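Local coordinates for protein cytosolic phospholipase A2 delta (Homo sapiens, PDB 5IZ5) that hydrolyses glycerophospholipids at the sn-2 position in a calcium-dependent manner, with a preference for linoleic acid at that position, at residues G20-C25 with R150-T156; E164-L168 with A275-P279. The protein carries 3 engineered substitutions. Residue numbers count along the deposited sequence, not the author numbering.

Contact 1 of 2, residues G20-C25 with R150-T156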
ATOM      1  N   GLY B  20      17.627   7.336 -15.908  1.00 69.13           N
ATOM      2  CA  GLY B  20      19.007   6.984 -16.358  1.00 70.02           C
ATOM      3  C   GLY B  20      20.011   8.071 -16.002  1.00 70.57           C
ATOM      4  O   GLY B  20      19.913   9.196 -16.496  1.00 74.70           O
ATOM      5  N   GLU B  21      20.981   7.736 -15.154  1.00 68.98           N
ATOM      6  CA  GLU B  21      21.933   8.725 -14.641  1.00 68.06           C
ATOM      7  C   GLU B  21      23.269   8.094 -14.220  1.00 67.95           C
ATOM      8  O   GLU B  21      23.291   7.039 -13.598  1.00 67.21           O
ATOM      9  CB  GLU B  21      21.294   9.443 -13.455  1.00 68.22           C
ATOM     10  CG  GLU B  21      22.148  10.524 -12.816  1.00 68.88           C
ATOM     11  CD  GLU B  21      21.448  11.214 -11.659  1.00 69.23           C
ATOM     12  OE1 GLU B  21      20.224  11.449 -11.743  1.00 68.60           O
ATOM     13  OE2 GLU B  21      22.128  11.535 -10.664  1.00 69.41           O
ATOM     14  N   ALA B  22      24.374   8.745 -14.584  1.00 67.20           N
ATOM     15  CA  ALA B  22      25.715   8.316 -14.190  1.00 64.54           C
ATOM     16  C   ALA B  22      26.179   9.172 -13.020  1.00 62.40           C
ATOM     17  O   ALA B  22      26.153  10.397 -13.109  1.00 63.92           O
ATOM     18  CB  ALA B  22      26.686   8.455 -15.357  1.00 63.92           C
ATOM     19  N   SER B  23      26.592   8.529 -11.932  1.00 59.68           N
ATOM     20  CA  SER B  23      27.117   9.246 -10.771  1.00 57.42           C
ATOM     21  C   SER B  23      28.272   8.500 -10.095  1.00 58.52           C
ATOM     22  O   SER B  23      28.163   7.314  -9.824  1.00 56.31           O
ATOM     23  CB  SER B  23      26.003   9.458  -9.754  1.00 58.07           C
ATOM     24  OG  SER B  23      26.510  10.156  -8.630  1.00 55.91           O
ATOM     25  N   THR B  24      29.359   9.207  -9.800  1.00 58.54           N
ATOM     26  CA  THR B  24      30.571   8.602  -9.234  1.00 61.21           C
ATOM     27  C   THR B  24      30.554   8.458  -7.699  1.00 62.37           C
ATOM     28  O   THR B  24      30.049   9.333  -6.993  1.00 63.78           O
ATOM     29  CB  THR B  24      31.813   9.397  -9.693  1.00 63.78           C
ATOM     30  OG1 THR B  24      32.990   8.585  -9.595  1.00 67.42           O
ATOM     31  CG2 THR B  24      32.013  10.667  -8.889  1.00 63.97           C
ATOM     32  N   CYS B  25      31.122   7.356  -7.198  1.00 61.57           N
ATOM     33  CA  CYS B  25      31.179   7.065  -5.758  1.00 61.25           C
ATOM     34  C   CYS B  25      32.445   7.601  -5.085  1.00 63.62           C
ATOM     35  O   CYS B  25      33.470   7.778  -5.730  1.00 65.28           O
ATOM     36  CB  CYS B  25      31.073   5.550  -5.511  1.00 59.42           C
ATOM     37  SG  CYS B  25      29.507   4.823  -6.078  1.00 57.57           S
ATOM     38  N   ARG B 150      34.904   4.035 -12.474  1.00 63.61           N
ATOM     39  CA  ARG B 150      33.892   4.586 -13.386  1.00 62.33           C
ATOM     40  C   ARG B 150      32.686   5.047 -12.576  1.00 63.64           C
ATOM     41  O   ARG B 150      32.535   4.647 -11.423  1.00 62.42           O
ATOM     42  CB  ARG B 150      33.443   3.542 -14.426  1.00 61.58           C
ATOM     43  CG  ARG B 150      32.697   2.337 -13.862  1.00 62.10           C
ATOM     44  CD  ARG B 150      32.135   1.448 -14.963  1.00 62.55           C
ATOM     45  NE  ARG B 150      31.546   0.207 -14.440  1.00 63.74           N
ATOM     46  CZ  ARG B 150      30.347   0.094 -13.859  1.00 64.02           C
ATOM     47  NH1 ARG B 150      29.558   1.156 -13.704  1.00 61.55           N
ATOM     48  NH2 ARG B 150      29.933  -1.098 -13.422  1.00 62.90           N
ATOM     49  N   PRO B 151      31.814   5.878 -13.173  1.00 63.37           N
ATOM     50  CA  PRO B 151      30.608   6.237 -12.432  1.00 61.69           C
ATOM     51  C   PRO B 151      29.623   5.066 -12.336  1.00 58.96           C
ATOM     52  O   PRO B 151      29.613   4.189 -13.197  1.00 57.57           O
ATOM     53  CB  PRO B 151      29.998   7.383 -13.261  1.00 63.64           C
ATOM     54  CG  PRO B 151      30.959   7.677 -14.371  1.00 62.24           C
ATOM     55  CD  PRO B 151      31.827   6.469 -14.522  1.00 62.21           C
ATOM     56  N   GLU B 152      28.812   5.054 -11.284  1.00 57.23           N
ATOM     57  CA  GLU B 152      27.743   4.071 -11.130  1.00 53.74           C
ATOM     58  C   GLU B 152      26.560   4.467 -12.003  1.00 52.41           C
ATOM     59  O   GLU B 152      26.250   5.649 -12.117  1.00 52.49           O
ATOM     60  CB  GLU B 152      27.309   3.990  -9.666  1.00 52.40           C
ATOM     61  CG  GLU B 152      26.212   2.968  -9.394  1.00 51.33           C
ATOM     62  CD  GLU B 152      25.759   2.956  -7.945  1.00 49.02           C
ATOM     63  OE1 GLU B 152      26.354   3.664  -7.102  1.00 45.65           O
ATOM     64  OE2 GLU B 152      24.783   2.239  -7.646  1.00 48.88           O
ATOM     65  N   ASN B 153      25.908   3.482 -12.614  1.00 52.05           N
ATOM     66  CA  ASN B 153      24.700   3.723 -13.397  1.00 52.22           C
ATOM     67  C   ASN B 153      23.440   3.602 -12.536  1.00 52.52           C
ATOM     68  O   ASN B 153      22.974   2.493 -12.240  1.00 50.75           O
ATOM     69  CB  ASN B 153      24.618   2.757 -14.581  1.00 54.52           C
ATOM     70  CG  ASN B 153      25.738   2.973 -15.588  1.00 57.08           C
ATOM     71  OD1 ASN B 153      26.126   4.110 -15.873  1.00 58.07           O
ATOM     72  ND2 ASN B 153      26.261   1.882 -16.135  1.00 57.31           N
ATOM     73  N   LEU B 154      22.900   4.760 -12.149  1.00 50.01           N
ATOM     74  CA  LEU B 154      21.703   4.851 -11.316  1.00 48.53           C
ATOM     75  C   LEU B 154      20.451   5.083 -12.152  1.00 49.21           C
ATOM     76  O   LEU B 154      20.540   5.599 -13.263  1.00 49.87           O
ATOM     77  CB  LEU B 154      21.837   6.025 -10.354  1.00 47.04           C
ATOM     78  CG  LEU B 154      23.067   6.113  -9.459  1.00 46.39           C
ATOM     79  CD1 LEU B 154      23.025   7.408  -8.671  1.00 45.92           C
ATOM     80  CD2 LEU B 154      23.136   4.914  -8.527  1.00 47.45           C
ATOM     81  N   ILE B 155      19.297   4.704 -11.599  1.00 47.26           N
ATOM     82  CA  ILE B 155      17.981   5.066 -12.139  1.00 45.73           C
ATOM     83  C   ILE B 155      17.166   5.691 -11.011  1.00 45.88           C
ATOM     84  O   ILE B 155      17.063   5.095  -9.938  1.00 43.79           O
ATOM     85  CB  ILE B 155      17.217   3.847 -12.698  1.00 46.97           C
ATOM     86  CG1 ILE B 155      18.051   3.159 -13.788  1.00 48.86           C
ATOM     87  CG2 ILE B 155      15.863   4.274 -13.267  1.00 46.18           C
ATOM     88  CD1 ILE B 155      17.533   1.795 -14.205  1.00 48.67           C
ATOM     89  N   THR B 156      16.598   6.878 -11.249  1.00 44.84           N
ATOM     90  CA  THR B 156      15.809   7.586 -10.233  1.00 45.88           C
ATOM     91  C   THR B 156      14.570   8.303 -10.759  1.00 45.22           C
ATOM     92  O   THR B 156      14.468   8.591 -11.942  1.00 44.78           O
ATOM     93  CB  THR B 156      16.597   8.736  -9.595  1.00 46.09           C
ATOM     94  OG1 THR B 156      17.948   8.741 -10.059  1.00 50.18           O
ATOM     95  CG2 THR B 156      16.543   8.648  -8.131  1.00 45.40           C
TER
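L154 and E21 bury more surface than any other residues where the strand 21-23 runs antiparallel to 152-156. They form a hydrogen-bonded pair: E21 N donates to L154 O at 2.9 Å, and L154 N donates to E21 O at 2.7 Å. Their side chains lie on the same face of the sheet. The L154 side chain leans across toward 20-25, its CD1 3.8 Å from CB of the diagonal S23, and also touches Q85 and V161. The carboxylate of E21 has a weak hydrogen bond to Q87, and its OE1 comes 3.9 Å from T156 OG1.

E152, third in buried surface, repeats the pattern two residues along with S23, through S23 N to E152 O at 2.9 Å and E152 N to S23 O at 2.8 Å. Its side chain shares the face of L154 and extends inward, with OE1 3.5 Å from C25 SG; this buried charge is answered by a salt bridge to R163 and a hydrogen bond from Q85. Between the two pairs, A22 faces N153 as a non-hydrogen-bonded pair, its CB touching P151 CB at 4.1 Å and its CA 3.4 Å from E152 O in a CA-H...O contact. All four hydrogen bonds between the segments join backbone atoms, so the main chain chiefly holds the first N-terminal C2-domain strand, while R163 balances the buried E152 carboxylate.

Contact 2 of 2, residues E164-L168 with A275-P279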
ATOM      1  N   GLU B 164      22.940   0.516  -9.160  1.00 39.91           N
ATOM      2  CA  GLU B 164      23.413  -0.400 -10.203  1.00 42.03           C
ATOM      3  C   GLU B 164      23.515  -1.808  -9.623  1.00 41.93           C
ATOM      4  O   GLU B 164      24.040  -1.989  -8.529  1.00 42.06           O
ATOM      5  CB  GLU B 164      24.777   0.038 -10.744  1.00 42.70           C
ATOM      6  CG  GLU B 164      25.217  -0.748 -11.970  1.00 43.52           C
ATOM      7  CD  GLU B 164      26.591  -0.340 -12.480  1.00 45.13           C
ATOM      8  OE1 GLU B 164      27.271  -1.196 -13.075  1.00 47.84           O
ATOM      9  OE2 GLU B 164      26.999   0.830 -12.303  1.00 43.30           O
ATOM     10  N   LEU B 165      22.997  -2.792 -10.350  1.00 44.54           N
ATOM     11  CA  LEU B 165      22.921  -4.164  -9.846  1.00 48.90           C
ATOM     12  C   LEU B 165      23.797  -5.070 -10.689  1.00 49.77           C
ATOM     13  O   LEU B 165      23.746  -5.025 -11.919  1.00 50.49           O
ATOM     14  CB  LEU B 165      21.478  -4.692  -9.875  1.00 50.47           C
ATOM     15  CG  LEU B 165      20.983  -5.490  -8.668  1.00 52.59           C
ATOM     16  CD1 LEU B 165      21.068  -4.651  -7.405  1.00 55.22           C
ATOM     17  CD2 LEU B 165      19.557  -5.937  -8.913  1.00 53.94           C
ATOM     18  N   SER B 166      24.600  -5.885 -10.013  1.00 51.73           N
ATOM     19  CA  SER B 166      25.327  -6.966 -10.656  1.00 53.18           C
ATOM     20  C   SER B 166      24.663  -8.296 -10.332  1.00 53.99           C
ATOM     21  O   SER B 166      23.985  -8.445  -9.312  1.00 53.35           O
ATOM     22  CB  SER B 166      26.782  -6.975 -10.203  1.00 53.30           C
ATOM     23  OG  SER B 166      27.428  -5.772 -10.580  1.00 53.68           O
ATOM     24  N   CYS B 167      24.843  -9.252 -11.232  1.00 56.15           N
ATOM     25  CA  CYS B 167      24.230 -10.561 -11.125  1.00 59.22           C
ATOM     26  C   CYS B 167      25.355 -11.604 -11.232  1.00 60.58           C
ATOM     27  O   CYS B 167      26.199 -11.516 -12.125  1.00 60.78           O
ATOM     28  CB  CYS B 167      23.215 -10.754 -12.268  1.00 62.79           C
ATOM     29  SG  CYS B 167      21.623  -9.827 -12.350  1.00 74.16           S
ATOM     30  N   LEU B 168      25.398 -12.575 -10.317  1.00 59.31           N
ATOM     31  CA  LEU B 168      26.428 -13.623 -10.371  1.00 56.41           C
ATOM     32  C   LEU B 168      25.829 -15.021 -10.367  1.00 56.70           C
ATOM     33  O   LEU B 168      25.065 -15.377  -9.468  1.00 55.87           O
ATOM     34  CB  LEU B 168      27.475 -13.382  -9.276  1.00 56.13           C
ATOM     35  CG  LEU B 168      28.019 -14.346  -8.204  1.00 56.10           C
ATOM     36  CD1 LEU B 168      27.811 -15.837  -8.410  1.00 56.55           C
ATOM     37  CD2 LEU B 168      29.507 -14.042  -8.044  1.00 55.75           C
ATOM     38  N   ALA B 275      30.184 -13.356 -13.078  1.00 70.38           N
ATOM     39  CA  ALA B 275      29.553 -12.127 -12.645  1.00 70.64           C
ATOM     40  C   ALA B 275      29.314 -11.260 -13.872  1.00 70.75           C
ATOM     41  O   ALA B 275      30.194 -11.119 -14.723  1.00 70.52           O
ATOM     42  CB  ALA B 275      30.442 -11.405 -11.651  1.00 70.96           C
ATOM     43  N   GLU B 276      28.120 -10.685 -13.953  1.00 70.03           N
ATOM     44  CA  GLU B 276      27.712  -9.887 -15.099  1.00 70.12           C
ATOM     45  C   GLU B 276      26.878  -8.705 -14.614  1.00 66.45           C
ATOM     46  O   GLU B 276      26.261  -8.766 -13.551  1.00 62.40           O
ATOM     47  CB  GLU B 276      26.902 -10.753 -16.076  1.00 74.43           C
ATOM     48  CG  GLU B 276      27.369 -10.675 -17.521  1.00 79.12           C
ATOM     49  CD  GLU B 276      26.532 -11.538 -18.453  1.00 82.30           C
ATOM     50  OE1 GLU B 276      25.327 -11.739 -18.177  1.00 81.49           O
ATOM     51  OE2 GLU B 276      27.085 -12.016 -19.467  1.00 85.59           O
ATOM     52  N   GLY B 277      26.864  -7.625 -15.389  1.00 64.44           N
ATOM     53  CA  GLY B 277      25.936  -6.530 -15.131  1.00 62.92           C
ATOM     54  C   GLY B 277      24.519  -7.063 -15.251  1.00 61.35           C
ATOM     55  O   GLY B 277      24.213  -7.813 -16.171  1.00 61.74           O
ATOM     56  N   CYS B 278      23.665  -6.736 -14.291  1.00 61.51           N
ATOM     57  CA  CYS B 278      22.242  -7.015 -14.432  1.00 63.85           C
ATOM     58  C   CYS B 278      21.717  -6.048 -15.492  1.00 63.75           C
ATOM     59  O   CYS B 278      22.145  -4.895 -15.540  1.00 65.28           O
ATOM     60  CB  CYS B 278      21.504  -6.783 -13.125  1.00 66.61           C
ATOM     61  SG  CYS B 278      21.938  -7.897 -11.753  1.00 67.76           S
ATOM     62  N   PRO B 279      20.802  -6.500 -16.357  1.00 62.53           N
ATOM     63  CA  PRO B 279      20.202  -5.548 -17.307  1.00 62.79           C
ATOM     64  C   PRO B 279      19.579  -4.353 -16.578  1.00 64.27           C
ATOM     65  O   PRO B 279      18.985  -4.540 -15.511  1.00 68.54           O
ATOM     66  CB  PRO B 279      19.121  -6.367 -18.006  1.00 62.11           C
ATOM     67  CG  PRO B 279      19.454  -7.800 -17.747  1.00 63.34           C
ATOM     68  CD  PRO B 279      20.293  -7.872 -16.510  1.00 62.15           C
TER
HETATM   69  O   HOH W   1      23.895  -3.450 -14.380  1.00 59.53           O
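At L165, where strand 165-168 begins, the partner is C278, just past the end of strand 275-277: L165 O accepts a hydrogen bond from C278 N at 2.9 Å. A water also bridges the two segments here, donating to L165 O at 2.9 Å and to C278 O at 2.5 Å, while L165 CB lies 3.7 Å from C278 SG. S166 follows, in a non-hydrogen-bonded pair with G277; its CA contacts E276 O at 3.5 Å, and its own backbone bonds go to Y215 on the neighbouring strand. C167 then forms a hydrogen-bonded pair with E276, its N donating to E276 O and its O accepting from E276 N, both at 2.8 Å. Its SG, however, bonds not to the facing residue but to C278 SG two positions further on, at 2.0 Å with a chi3 of 120°. L168 closes the register against A275, with CB atoms 4.3 Å apart on the opposite face from the disulfide. Beyond the bridge, P279 O hydrogen-bonds to R514. An antiparallel pairing of the first and last strands of a beta-sandwich, covalently fastened where the chain leaves it, is consistent with the proposed second C2 domain of this phospholipase.

In the fold
From the N terminus, the chain begins with the first strand of contact 1 and passes through the strands of the N-terminal C2 domain before 150-156 returns beside it, closing a helix-free loop of 124 residues. Strand 152-156 then turns back into strand 160-172, which opens contact 2; another all-beta excursion, of 106 residues, ends when 275-279 comes back. The two loops stand in series, neither nested nor crossed. The centres of the two contacts lie about 14 Å apart, and a salt bridge, E164 OE1 to R150 NH2 at 2.7 Å, links them. One antiparallel sheet runs from the N-terminal C2 domain into what is probably a second one, and contact 2 leads to the catalytic domain.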